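Local coordinates for protein purine nucleosidase, (IunH-1) (Sulfolobus solfataricus, PDB 3T8J) that belongs to the nucleosidase family of enzymes and carries a bound sodium ion, at residues 35-46 with 72-83. Sequence-based numbering, arbitrary orientation.
Sequences EGNISYEQEVKN and YITVEKVHGKGG
Ile38 holds CG1 between its backbone N and carbonyl carbon (chi1 70°), a rotation that sends CD1 onto the peptide of Gly82, 3.5 Å from its C, while CG2 meets CG of Glu76 at 3.6 Å. Glu76, modelled in two conformers, has in the one described here CG anti to the carbonyl carbon (chi1 -70°) and an extended chain beyond it, and crosses the isoleucine branch at about a right angle. In that conformer its OE2 accepts the N-H of Ser39 at 3.0 Å, nearly in line with the C-O bond. Ser39 is the N-cap of helix 40-53, so the carboxylate lies by that helix's start, where the helix dipole would probably favour its negative charge. The principle illustrated is that a loop, here 35-39, is fixed from several sides at once. Glu43 reaches back from the helix to take the N-H of Ile38, and the N-H of Val75, itself the N-cap of helix 76-79, donates to Asn37 O (2.8 Å). Further along, Asn46 ND2 gives a hydrogen bond to Gly82 O at 2.9 Å, tilted from both the amide and carbonyl planes; the same nitrogen also serves Thr10 O. At the other end, Glu35 CG lies over one face of the Tyr72 ring in a CH-pi contact, 4.2 Å from the centroid, with Gly36 O in plane at the ring edge; the glutamate's OE2 turns away to Thr125. A water links Tyr72 OH, Gly36 N and Ile38 O. Asn37 passes obliquely over His79, its ND2 above one ring face, while ND1 of His79 bonds to Glu12. Through its backbone N, Asn37 binds OD1 of Asp9, a sodium ligand. The arrangement is that of a loop following a parallel strand, here 27-33, beside the metal site of a nucleosidase fold.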
loop_
_atom_site.group_PDB
_atom_site.type_symbol
_atom_site.label_atom_id
_atom_site.label_comp_id
_atom_site.label_asym_id
_atom_site.label_seq_id
_atom_site.Cartn_x
_atom_site.Cartn_y
_atom_site.Cartn_z
ATOM N N GLU A 35 21.890 6.496 -12.844
ATOM C CA GLU A 35 22.140 5.397 -11.890
ATOM C C GLU A 35 21.572 4.080 -12.414
ATOM O O GLU A 35 20.532 4.068 -13.130
ATOM C CB GLU A 35 21.541 5.729 -10.495
ATOM C CG GLU A 35 20.055 5.433 -10.313
ATOM C CD GLU A 35 19.101 6.447 -10.938
ATOM O OE1 GLU A 35 19.535 7.575 -11.249
ATOM O OE2 GLU A 35 17.888 6.098 -11.061
ATOM N N GLY A 36 22.192 2.974 -12.039
ATOM C CA GLY A 36 21.652 1.652 -12.342
ATOM C C GLY A 36 22.679 0.545 -12.152
ATOM O O GLY A 36 23.020 0.209 -11.037
ATOM N N ASN A 37 23.076 -0.057 -13.255
ATOM C CA ASN A 37 23.822 -1.314 -13.260
ATOM C C ASN A 37 25.051 -1.341 -12.350
ATOM O O ASN A 37 25.261 -2.330 -11.643
ATOM C CB ASN A 37 24.327 -1.619 -14.673
ATOM C CG ASN A 37 23.248 -2.147 -15.610
ATOM O OD1 ASN A 37 22.347 -2.891 -15.209
ATOM N ND2 ASN A 37 23.382 -1.807 -16.884
ATOM N N ILE A 38 25.882 -0.306 -12.412
ATOM C CA ILE A 38 27.143 -0.307 -11.627
ATOM C C ILE A 38 27.407 1.078 -11.020
ATOM O O ILE A 38 26.654 2.030 -11.257
ATOM C CB ILE A 38 28.361 -0.765 -12.479
ATOM C CG1 ILE A 38 28.710 0.297 -13.528
ATOM C CG2 ILE A 38 28.122 -2.136 -13.102
ATOM C CD1 ILE A 38 30.048 0.085 -14.200
ATOM N N SER A 39 28.484 1.224 -10.276
ATOM C CA SER A 39 28.836 2.508 -9.680
ATOM C C SER A 39 28.745 3.640 -10.708
ATOM O O SER A 39 29.300 3.567 -11.817
ATOM C CB SER A 39 30.244 2.442 -9.081
ATOM O OG SER A 39 30.947 3.659 -9.237
ATOM N N TYR A 40 28.033 4.689 -10.319
ATOM C CA TYR A 40 27.718 5.802 -11.235
ATOM C C TYR A 40 28.972 6.446 -11.853
ATOM O O TYR A 40 29.017 6.684 -13.060
ATOM C CB TYR A 40 26.868 6.826 -10.482
ATOM C CG TYR A 40 26.616 8.165 -11.148
ATOM C CD1 TYR A 40 25.500 8.376 -11.934
ATOM C CD2 TYR A 40 27.477 9.230 -10.933
ATOM C CE1 TYR A 40 25.279 9.634 -12.508
ATOM C CE2 TYR A 40 27.254 10.480 -11.486
ATOM C CZ TYR A 40 26.154 10.673 -12.258
ATOM O OH TYR A 40 25.959 11.967 -12.761
ATOM N N GLU A 41 30.012 6.706 -11.064
ATOM C CA GLU A 41 31.157 7.403 -11.644
ATOM C C GLU A 41 31.904 6.512 -12.669
ATOM O O GLU A 41 32.446 7.017 -13.657
ATOM C CB GLU A 41 32.104 7.932 -10.564
ATOM C CG GLU A 41 31.470 8.876 -9.546
ATOM C CD GLU A 41 31.076 10.241 -10.121
ATOM O OE1 GLU A 41 31.629 10.652 -11.163
ATOM O OE2 GLU A 41 30.216 10.917 -9.513
ATOM N N GLN A 42 31.859 5.189 -12.493
ATOM C CA GLN A 42 32.417 4.287 -13.484
ATOM C C GLN A 42 31.549 4.246 -14.753
ATOM O O GLN A 42 32.065 4.079 -15.868
ATOM C CB GLN A 42 32.659 2.878 -12.926
ATOM C CG GLN A 42 33.408 1.934 -13.886
ATOM C CD GLN A 42 34.806 2.437 -14.271
ATOM O OE1 GLN A 42 35.608 2.806 -13.387
ATOM N NE2 GLN A 42 35.119 2.452 -15.562
ATOM N N GLU A 43 30.245 4.393 -14.585
ATOM C CA GLU A 43 29.357 4.471 -15.770
ATOM C C GLU A 43 29.709 5.646 -16.663
ATOM O O GLU A 43 29.689 5.522 -17.899
ATOM C CB GLU A 43 27.888 4.547 -15.332
ATOM C CG GLU A 43 27.360 3.315 -14.657
ATOM C CD GLU A 43 25.908 3.454 -14.236
ATOM O OE1 GLU A 43 25.438 4.621 -14.125
ATOM O OE2 GLU A 43 25.247 2.417 -14.036
ATOM N N VAL A 44 30.021 6.797 -16.063
ATOM C CA VAL A 44 30.453 7.974 -16.824
ATOM C C VAL A 44 31.759 7.697 -17.578
ATOM O O VAL A 44 31.912 7.959 -18.770
ATOM C CB VAL A 44 30.583 9.219 -15.919
ATOM C CG1 VAL A 44 31.082 10.427 -16.699
ATOM C CG2 VAL A 44 29.293 9.533 -15.166
ATOM N N LYS A 45 32.737 7.117 -16.871
ATOM C CA LYS A 45 34.002 6.784 -17.490
ATOM C C LYS A 45 33.876 5.737 -18.600
ATOM O O LYS A 45 34.543 5.836 -19.627
ATOM C CB LYS A 45 35.026 6.331 -16.427
ATOM C CG LYS A 45 35.339 7.387 -15.336
ATOM C CD LYS A 45 35.866 8.700 -15.848
ATOM C CE LYS A 45 36.237 9.678 -14.704
ATOM N NZ LYS A 45 37.470 9.278 -13.922
ATOM N N ASN A 46 32.965 4.785 -18.421
ATOM C CA ASN A 46 32.715 3.763 -19.441
ATOM C C ASN A 46 32.243 4.397 -20.748
ATOM O O ASN A 46 32.694 4.014 -21.832
ATOM C CB ASN A 46 31.648 2.753 -18.987
ATOM C CG ASN A 46 32.153 1.723 -17.983
ATOM O OD1 ASN A 46 33.359 1.591 -17.708
ATOM N ND2 ASN A 46 31.213 0.936 -17.457
ATOM N N TYR A 72 17.949 1.859 -4.154
ATOM C CA TYR A 72 18.153 0.863 -5.193
ATOM C C TYR A 72 19.440 0.089 -4.860
ATOM O O TYR A 72 20.110 0.411 -3.887
ATOM C CB TYR A 72 18.185 1.507 -6.605
ATOM C CG TYR A 72 19.507 2.111 -6.970
ATOM C CD1 TYR A 72 20.303 1.529 -7.948
ATOM C CD2 TYR A 72 20.006 3.233 -6.313
ATOM C CE1 TYR A 72 21.544 2.049 -8.288
ATOM C CE2 TYR A 72 21.264 3.753 -6.642
ATOM C CZ TYR A 72 22.043 3.152 -7.618
ATOM O OH TYR A 72 23.323 3.648 -7.910
ATOM N N ILE A 73 19.721 -0.948 -5.640
ATOM C CA ILE A 73 21.021 -1.641 -5.570
ATOM C C ILE A 73 21.657 -1.655 -6.947
ATOM O O ILE A 73 20.958 -1.808 -7.974
ATOM C CB ILE A 73 20.890 -3.072 -5.021
ATOM C CG1 ILE A 73 19.967 -3.934 -5.877
ATOM C CG2 ILE A 73 20.355 -3.037 -3.576
ATOM C CD1 ILE A 73 20.030 -5.434 -5.567
ATOM N N THR A 74 22.987 -1.473 -6.983
ATOM C CA THR A 74 23.742 -1.799 -8.170
ATOM C C THR A 74 23.862 -3.335 -8.303
ATOM O O THR A 74 23.622 -4.070 -7.328
ATOM C CB THR A 74 25.104 -1.130 -8.161
ATOM O OG1 THR A 74 25.796 -1.514 -6.962
ATOM C CG2 THR A 74 24.964 0.413 -8.242
ATOM N N VAL A 75 24.212 -3.797 -9.499
ATOM C CA VAL A 75 24.341 -5.217 -9.808
ATOM C C VAL A 75 25.702 -5.564 -10.482
ATOM O O VAL A 75 25.765 -6.159 -11.573
ATOM C CB VAL A 75 23.129 -5.749 -10.596
ATOM C CG1 VAL A 75 21.907 -5.890 -9.643
ATOM C CG2 VAL A 75 22.806 -4.835 -11.776
ATOM N N GLU A 76 26.793 -5.188 -9.817
ATOM C CA GLU A 76 28.122 -5.562 -10.305
ATOM C C GLU A 76 28.314 -7.086 -10.309
ATOM O O GLU A 76 29.161 -7.588 -11.052
ATOM C CB GLU A 76 29.231 -4.809 -9.544
ATOM C CG GLU A 76 29.240 -3.303 -9.907
ATOM C CD GLU A 76 29.906 -2.396 -8.881
ATOM O OE1 GLU A 76 30.719 -2.884 -8.076
ATOM O OE2 GLU A 76 29.620 -1.173 -8.885
ATOM N N LYS A 77 27.523 -7.833 -9.530
ATOM C CA LYS A 77 27.571 -9.303 -9.620
ATOM C C LYS A 77 27.151 -9.786 -11.023
ATOM O O LYS A 77 27.612 -10.824 -11.514
ATOM C CB LYS A 77 26.736 -9.970 -8.514
ATOM C CG LYS A 77 25.212 -9.797 -8.633
ATOM C CD LYS A 77 24.471 -10.424 -7.475
ATOM C CE LYS A 77 22.961 -10.210 -7.536
ATOM N NZ LYS A 77 22.297 -10.907 -6.369
ATOM N N VAL A 78 26.230 -9.039 -11.652
ATOM C CA VAL A 78 25.700 -9.411 -12.944
ATOM C C VAL A 78 26.640 -9.000 -14.079
ATOM O O VAL A 78 26.855 -9.774 -15.015
ATOM C CB VAL A 78 24.299 -8.734 -13.159
ATOM C CG1 VAL A 78 23.765 -9.005 -14.579
ATOM C CG2 VAL A 78 23.266 -9.195 -12.102
ATOM N N HIS A 79 27.190 -7.789 -14.006
ATOM C CA HIS A 79 27.929 -7.170 -15.133
ATOM C C HIS A 79 29.438 -7.051 -14.916
ATOM O O HIS A 79 30.146 -6.618 -15.819
ATOM C CB HIS A 79 27.385 -5.757 -15.431
ATOM C CG HIS A 79 25.921 -5.721 -15.731
ATOM N ND1 HIS A 79 25.409 -6.040 -16.973
ATOM C CD2 HIS A 79 24.856 -5.423 -14.949
ATOM C CE1 HIS A 79 24.091 -5.941 -16.941
ATOM N NE2 HIS A 79 23.726 -5.579 -15.720
ATOM N N GLY A 80 29.923 -7.415 -13.739
ATOM C CA GLY A 80 31.316 -7.147 -13.341
ATOM C C GLY A 80 31.474 -5.778 -12.697
ATOM O O GLY A 80 30.650 -4.888 -12.902
ATOM N N LYS A 81 32.556 -5.585 -11.933
ATOM C CA LYS A 81 32.775 -4.293 -11.267
ATOM C C LYS A 81 32.788 -3.126 -12.243
ATOM O O LYS A 81 32.338 -2.022 -11.908
ATOM C CB LYS A 81 34.070 -4.279 -10.433
ATOM C CG LYS A 81 34.205 -3.002 -9.559
ATOM C CD LYS A 81 35.425 -3.079 -8.626
ATOM C CE LYS A 81 35.595 -1.812 -7.761
ATOM N NZ LYS A 81 34.763 -1.858 -6.518
ATOM N N GLY A 82 33.305 -3.348 -13.450
ATOM C CA GLY A 82 33.436 -2.284 -14.420
ATOM C C GLY A 82 32.308 -2.278 -15.438
ATOM O O GLY A 82 32.336 -1.506 -16.394
ATOM N N GLY A 83 31.351 -3.179 -15.276
ATOM C CA GLY A 83 30.180 -3.225 -16.193
ATOM C C GLY A 83 30.415 -4.016 -17.479
ATOM O O GLY A 83 29.466 -4.318 -18.231
HETATM O O HOH W 1 24.588 3.654 -10.443
#